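Local atomic coordinates of Non-ribosomal peptide synthetase (Methanobrevibacter ruminantium, PDB entry 6VTJ), a protein that probably carries a peptide on a phosphopantetheine arm of its carrier domain and releases it by reduction in the adjoining reductase domain. Residues A[322-335]-A[476-489]. Numbering follows the deposited sequence.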
# COMPACT_ATOMS: atom_id res chain seq x y z
N MET A 322 -1.09 -10.25 -0.57
CA MET A 322 -0.97 -11.34 0.38
C MET A 322 -0.02 -12.43 -0.13
O MET A 322 0.52 -12.36 -1.24
CB MET A 322 -2.36 -11.92 0.69
CG MET A 322 -3.14 -11.03 1.67
SD MET A 322 -2.45 -11.09 3.34
CE MET A 322 -1.68 -9.47 3.59
N SER A 323 0.17 -13.45 0.70
CA SER A 323 1.17 -14.48 0.47
C SER A 323 0.89 -15.28 -0.80
O SER A 323 -0.25 -15.40 -1.26
CB SER A 323 1.20 -15.44 1.66
OG SER A 323 1.11 -14.70 2.85
N ARG A 324 1.97 -15.84 -1.35
CA ARG A 324 1.89 -16.65 -2.56
C ARG A 324 0.82 -17.73 -2.43
O ARG A 324 0.69 -18.37 -1.38
CB ARG A 324 3.23 -17.32 -2.89
CG ARG A 324 4.28 -16.36 -3.39
CD ARG A 324 5.36 -17.05 -4.19
NE ARG A 324 6.21 -17.93 -3.38
CZ ARG A 324 7.48 -17.67 -3.07
NH1 ARG A 324 8.03 -16.54 -3.48
NH2 ARG A 324 8.19 -18.53 -2.34
N TYR A 325 0.07 -17.91 -3.51
CA TYR A 325 -0.88 -19.01 -3.58
C TYR A 325 -0.18 -20.36 -3.53
O TYR A 325 -0.67 -21.31 -2.89
CB TYR A 325 -1.71 -18.88 -4.85
CG TYR A 325 -2.78 -19.94 -4.97
CD1 TYR A 325 -3.90 -19.91 -4.14
CD2 TYR A 325 -2.68 -20.98 -5.89
CE1 TYR A 325 -4.90 -20.90 -4.24
CE2 TYR A 325 -3.67 -21.96 -5.99
CZ TYR A 325 -4.77 -21.91 -5.18
OH TYR A 325 -5.76 -22.88 -5.29
N SER A 326 0.99 -20.46 -4.18
CA SER A 326 1.62 -21.76 -4.36
C SER A 326 2.10 -22.32 -3.03
O SER A 326 1.84 -23.49 -2.72
CB SER A 326 2.79 -21.65 -5.34
OG SER A 326 3.76 -20.69 -4.91
N ASP A 327 2.77 -21.51 -2.22
CA ASP A 327 3.43 -22.03 -1.03
C ASP A 327 3.25 -21.18 0.23
O ASP A 327 3.89 -21.48 1.24
CB ASP A 327 4.94 -22.20 -1.29
CG ASP A 327 5.61 -20.89 -1.73
OD1 ASP A 327 4.99 -19.79 -1.66
OD2 ASP A 327 6.79 -20.97 -2.16
N GLY A 328 2.45 -20.11 0.18
CA GLY A 328 2.16 -19.34 1.37
C GLY A 328 3.23 -18.36 1.81
O GLY A 328 3.12 -17.80 2.91
N VAL A 329 4.25 -18.13 0.99
CA VAL A 329 5.36 -17.28 1.41
C VAL A 329 4.92 -15.83 1.33
O VAL A 329 4.39 -15.39 0.30
CB VAL A 329 6.61 -17.54 0.55
CG1 VAL A 329 7.61 -16.41 0.70
CG2 VAL A 329 7.24 -18.85 0.94
N PHE A 330 5.18 -15.08 2.40
CA PHE A 330 4.86 -13.67 2.55
C PHE A 330 6.14 -12.84 2.44
O PHE A 330 7.23 -13.37 2.19
CB PHE A 330 4.13 -13.46 3.88
CG PHE A 330 3.48 -12.11 4.00
CD1 PHE A 330 2.68 -11.62 2.98
CD2 PHE A 330 3.71 -11.32 5.12
CE1 PHE A 330 2.09 -10.37 3.08
CE2 PHE A 330 3.14 -10.06 5.23
CZ PHE A 330 2.31 -9.59 4.21
N GLN A 331 6.03 -11.54 2.67
CA GLN A 331 7.17 -10.66 2.45
C GLN A 331 8.25 -10.86 3.53
O GLN A 331 7.99 -11.37 4.62
CB GLN A 331 6.72 -9.19 2.41
CG GLN A 331 6.27 -8.63 3.73
CD GLN A 331 5.30 -7.47 3.56
OE1 GLN A 331 4.69 -7.30 2.51
NE2 GLN A 331 5.16 -6.67 4.61
N LYS A 332 9.49 -10.46 3.20
CA LYS A 332 10.57 -10.55 4.18
C LYS A 332 10.23 -9.80 5.46
O LYS A 332 10.42 -10.33 6.56
CB LYS A 332 11.87 -10.02 3.58
N ASN A 333 9.69 -8.59 5.36
CA ASN A 333 9.29 -7.83 6.54
C ASN A 333 7.84 -8.11 6.91
O ASN A 333 6.98 -7.22 6.89
CB ASN A 333 9.53 -6.34 6.31
CG ASN A 333 11.01 -6.00 6.16
OD1 ASN A 333 11.87 -6.82 6.49
ND2 ASN A 333 11.30 -4.80 5.67
N TYR A 334 7.58 -9.38 7.25
CA TYR A 334 6.22 -9.86 7.52
C TYR A 334 5.53 -9.11 8.66
O TYR A 334 4.31 -9.17 8.78
CB TYR A 334 6.25 -11.35 7.86
CG TYR A 334 7.09 -11.67 9.08
CD1 TYR A 334 6.53 -11.66 10.36
CD2 TYR A 334 8.44 -11.97 8.96
CE1 TYR A 334 7.29 -11.93 11.48
CE2 TYR A 334 9.21 -12.25 10.07
CZ TYR A 334 8.63 -12.23 11.33
OH TYR A 334 9.41 -12.51 12.43
N ASP A 335 6.30 -8.39 9.48
CA ASP A 335 5.77 -7.82 10.71
C ASP A 335 5.04 -6.50 10.50
O ASP A 335 4.34 -6.06 11.41
CB ASP A 335 6.90 -7.61 11.72
CG ASP A 335 7.42 -8.91 12.29
OD1 ASP A 335 6.76 -9.95 12.13
OD2 ASP A 335 8.52 -8.89 12.89
N TYR A 476 -5.56 -22.53 1.22
CA TYR A 476 -4.66 -21.41 0.98
C TYR A 476 -4.39 -20.67 2.28
O TYR A 476 -3.23 -20.39 2.62
CB TYR A 476 -5.22 -20.46 -0.08
CG TYR A 476 -4.55 -19.13 -0.05
CD1 TYR A 476 -3.25 -18.98 -0.51
CD2 TYR A 476 -5.20 -18.02 0.47
CE1 TYR A 476 -2.63 -17.77 -0.47
CE2 TYR A 476 -4.59 -16.79 0.50
CZ TYR A 476 -3.31 -16.67 0.03
OH TYR A 476 -2.69 -15.44 0.07
N LEU A 477 -5.45 -20.40 3.05
CA LEU A 477 -5.26 -19.68 4.30
C LEU A 477 -4.36 -20.49 5.24
O LEU A 477 -3.50 -19.91 5.92
CB LEU A 477 -6.61 -19.36 4.95
CG LEU A 477 -7.47 -18.31 4.22
CD1 LEU A 477 -8.83 -18.13 4.90
CD2 LEU A 477 -6.75 -16.95 4.09
N LYS A 478 -4.47 -21.82 5.21
CA LYS A 478 -3.59 -22.59 6.09
C LYS A 478 -2.15 -22.47 5.63
O LYS A 478 -1.25 -22.25 6.45
CB LYS A 478 -4.03 -24.05 6.14
CG LYS A 478 -5.29 -24.26 6.95
CD LYS A 478 -5.76 -25.71 6.87
CE LYS A 478 -7.09 -25.86 7.58
NZ LYS A 478 -7.76 -27.16 7.26
N ARG A 479 -1.92 -22.55 4.31
CA ARG A 479 -0.58 -22.30 3.79
C ARG A 479 -0.07 -20.97 4.31
O ARG A 479 1.04 -20.89 4.86
CB ARG A 479 -0.57 -22.32 2.25
CG ARG A 479 -0.85 -23.69 1.62
CD ARG A 479 -0.31 -23.78 0.20
NE ARG A 479 -1.11 -23.02 -0.76
CZ ARG A 479 -2.34 -23.35 -1.14
NH1 ARG A 479 -2.93 -24.43 -0.66
NH2 ARG A 479 -2.99 -22.59 -2.02
N LEU A 480 -0.92 -19.95 4.24
CA LEU A 480 -0.50 -18.61 4.64
C LEU A 480 -0.15 -18.60 6.11
O LEU A 480 0.95 -18.16 6.51
CB LEU A 480 -1.63 -17.61 4.33
CG LEU A 480 -1.42 -16.12 4.59
CD1 LEU A 480 -2.29 -15.32 3.66
CD2 LEU A 480 -1.74 -15.78 6.05
N PHE A 481 -1.03 -19.16 6.93
CA PHE A 481 -0.78 -19.10 8.36
C PHE A 481 0.36 -20.03 8.74
O PHE A 481 1.15 -19.69 9.63
CB PHE A 481 -2.07 -19.37 9.13
CG PHE A 481 -3.07 -18.25 9.02
CD1 PHE A 481 -2.68 -16.95 9.25
CD2 PHE A 481 -4.38 -18.49 8.64
CE1 PHE A 481 -3.58 -15.90 9.13
CE2 PHE A 481 -5.28 -17.46 8.52
CZ PHE A 481 -4.89 -16.16 8.77
N ASP A 482 0.53 -21.15 8.02
CA ASP A 482 1.65 -22.03 8.37
C ASP A 482 2.94 -21.26 8.24
O ASP A 482 3.81 -21.30 9.13
CB ASP A 482 1.68 -23.26 7.48
CG ASP A 482 0.64 -24.30 7.85
OD1 ASP A 482 -0.10 -24.12 8.83
OD2 ASP A 482 0.57 -25.32 7.13
N TYR A 483 3.04 -20.46 7.17
CA TYR A 483 4.28 -19.73 6.95
C TYR A 483 4.52 -18.78 8.11
O TYR A 483 5.60 -18.78 8.73
CB TYR A 483 4.22 -18.99 5.62
CG TYR A 483 5.44 -18.19 5.35
CD1 TYR A 483 6.60 -18.79 4.89
CD2 TYR A 483 5.46 -16.81 5.56
CE1 TYR A 483 7.75 -18.06 4.65
CE2 TYR A 483 6.61 -16.06 5.33
CZ TYR A 483 7.74 -16.70 4.87
OH TYR A 483 8.88 -15.97 4.63
N LEU A 484 3.50 -18.02 8.49
CA LEU A 484 3.71 -17.05 9.55
C LEU A 484 3.96 -17.76 10.87
O LEU A 484 4.71 -17.26 11.72
CB LEU A 484 2.53 -16.10 9.66
CG LEU A 484 2.25 -15.21 8.45
CD1 LEU A 484 0.86 -14.63 8.59
CD2 LEU A 484 3.29 -14.11 8.30
N ASN A 485 3.41 -18.95 11.04
CA ASN A 485 3.63 -19.64 12.29
C ASN A 485 5.07 -20.11 12.41
O ASN A 485 5.58 -20.25 13.52
CB ASN A 485 2.66 -20.81 12.42
CG ASN A 485 1.36 -20.38 13.03
OD1 ASN A 485 1.28 -19.34 13.70
ND2 ASN A 485 0.32 -21.18 12.81
N LYS A 486 5.75 -20.32 11.28
CA LYS A 486 7.19 -20.60 11.34
C LYS A 486 7.97 -19.48 12.04
O LYS A 486 9.08 -19.72 12.53
CB LYS A 486 7.76 -20.81 9.93
CG LYS A 486 7.39 -22.14 9.28
CD LYS A 486 8.36 -22.49 8.15
N PHE A 487 7.44 -18.27 12.08
CA PHE A 487 8.10 -17.17 12.78
C PHE A 487 7.48 -16.89 14.14
O PHE A 487 7.82 -15.88 14.76
CB PHE A 487 8.09 -15.92 11.89
CG PHE A 487 8.83 -16.12 10.60
CD1 PHE A 487 8.20 -16.69 9.51
CD2 PHE A 487 10.17 -15.79 10.50
CE1 PHE A 487 8.88 -16.89 8.33
CE2 PHE A 487 10.85 -15.99 9.31
CZ PHE A 487 10.20 -16.54 8.23
N ASP A 488 6.61 -17.78 14.62
CA ASP A 488 5.83 -17.53 15.83
C ASP A 488 5.15 -16.17 15.75
O ASP A 488 5.14 -15.40 16.72
CB ASP A 488 6.69 -17.66 17.09
CG ASP A 488 7.23 -19.07 17.28
OD1 ASP A 488 6.57 -20.04 16.85
OD2 ASP A 488 8.31 -19.20 17.88
N TYR A 489 4.59 -15.87 14.58
CA TYR A 489 4.00 -14.56 14.33
C TYR A 489 2.92 -14.24 15.36
O TYR A 489 2.85 -13.11 15.87
CB TYR A 489 3.43 -14.50 12.91
CG TYR A 489 2.73 -13.22 12.59
CD1 TYR A 489 3.45 -12.04 12.38
CD2 TYR A 489 1.34 -13.16 12.49
CE1 TYR A 489 2.82 -10.87 12.07
CE2 TYR A 489 0.69 -11.97 12.18
CZ TYR A 489 1.44 -10.83 11.98
OH TYR A 489 0.81 -9.65 11.68
O HOH W 1 2.22 -16.13 4.82
O HOH W 2 -5.76 -23.63 -2.17
O HOH W 3 3.12 -22.49 4.01
O HOH W 4 9.08 -13.69 5.66
O HOH W 5 2.04 -8.22 9.92
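Tyr-483 rises from helix 474-485 to meet the loop at Gly-328, Val-329 and Phe-330, and traced outward it illustrates how one tyrosine can pack largely against backbone atoms. Its CB lies 3.2 Å from Gly-328 O, and CG stays close to the same oxygen. With CG anti to the backbone N (chi1 178°), the ring runs out beneath the loop and takes Val-329 CA over its centre, a CH-pi contact of 3.9 Å to the ring centroid. CD1 and CE1 touch Val-329 CG2; over that same face, toward CE2, sits Phe-330 N, with Phe-330 CB close to CE2. Phe-487 CE1 sits against the opposite face, toward its rim, and OH reaches water 4, which donates to Gln-331 O. Cut back to an alanine, this position is likely to leave a gap between Val-329 and Phe-487 and water 4 without its phenolic partner. The loop leaves strand 313-322 of the Rossmann-like sheet expected of this reductase family and leads to helix 338-349; Met-322, the strand's last residue, has its side chain about 7 Å from the bound 4'-phosphopantetheine. Gly-328 suits the close approach: its phi is positive, and a CB would probably collide with Arg-479 O. Farther back, Arg-479 grips Tyr-325 O side-on, NE and NH2 each 2.8 Å from that oxygen, with N-H...O angles of only 137° and 134°. Its NH2 also lies over a face of the Tyr-325 ring in a cation-pi contact, the guanidinium almost perpendicular to the ring. Tyr-476 OH donates to Ser-323 O (2.8 Å), while water 1 joins Ser-323 OG, Gly-328 O and Leu-480 O. At the Schellman motif ending the helix, Tyr-334 CE2 meets Phe-487 CD2, and Tyr-489 CD1 lies at the Tyr-334 ring edge; Tyr-489 OH is hydrogen-bonded to Asn-341 OD1 and to water 5.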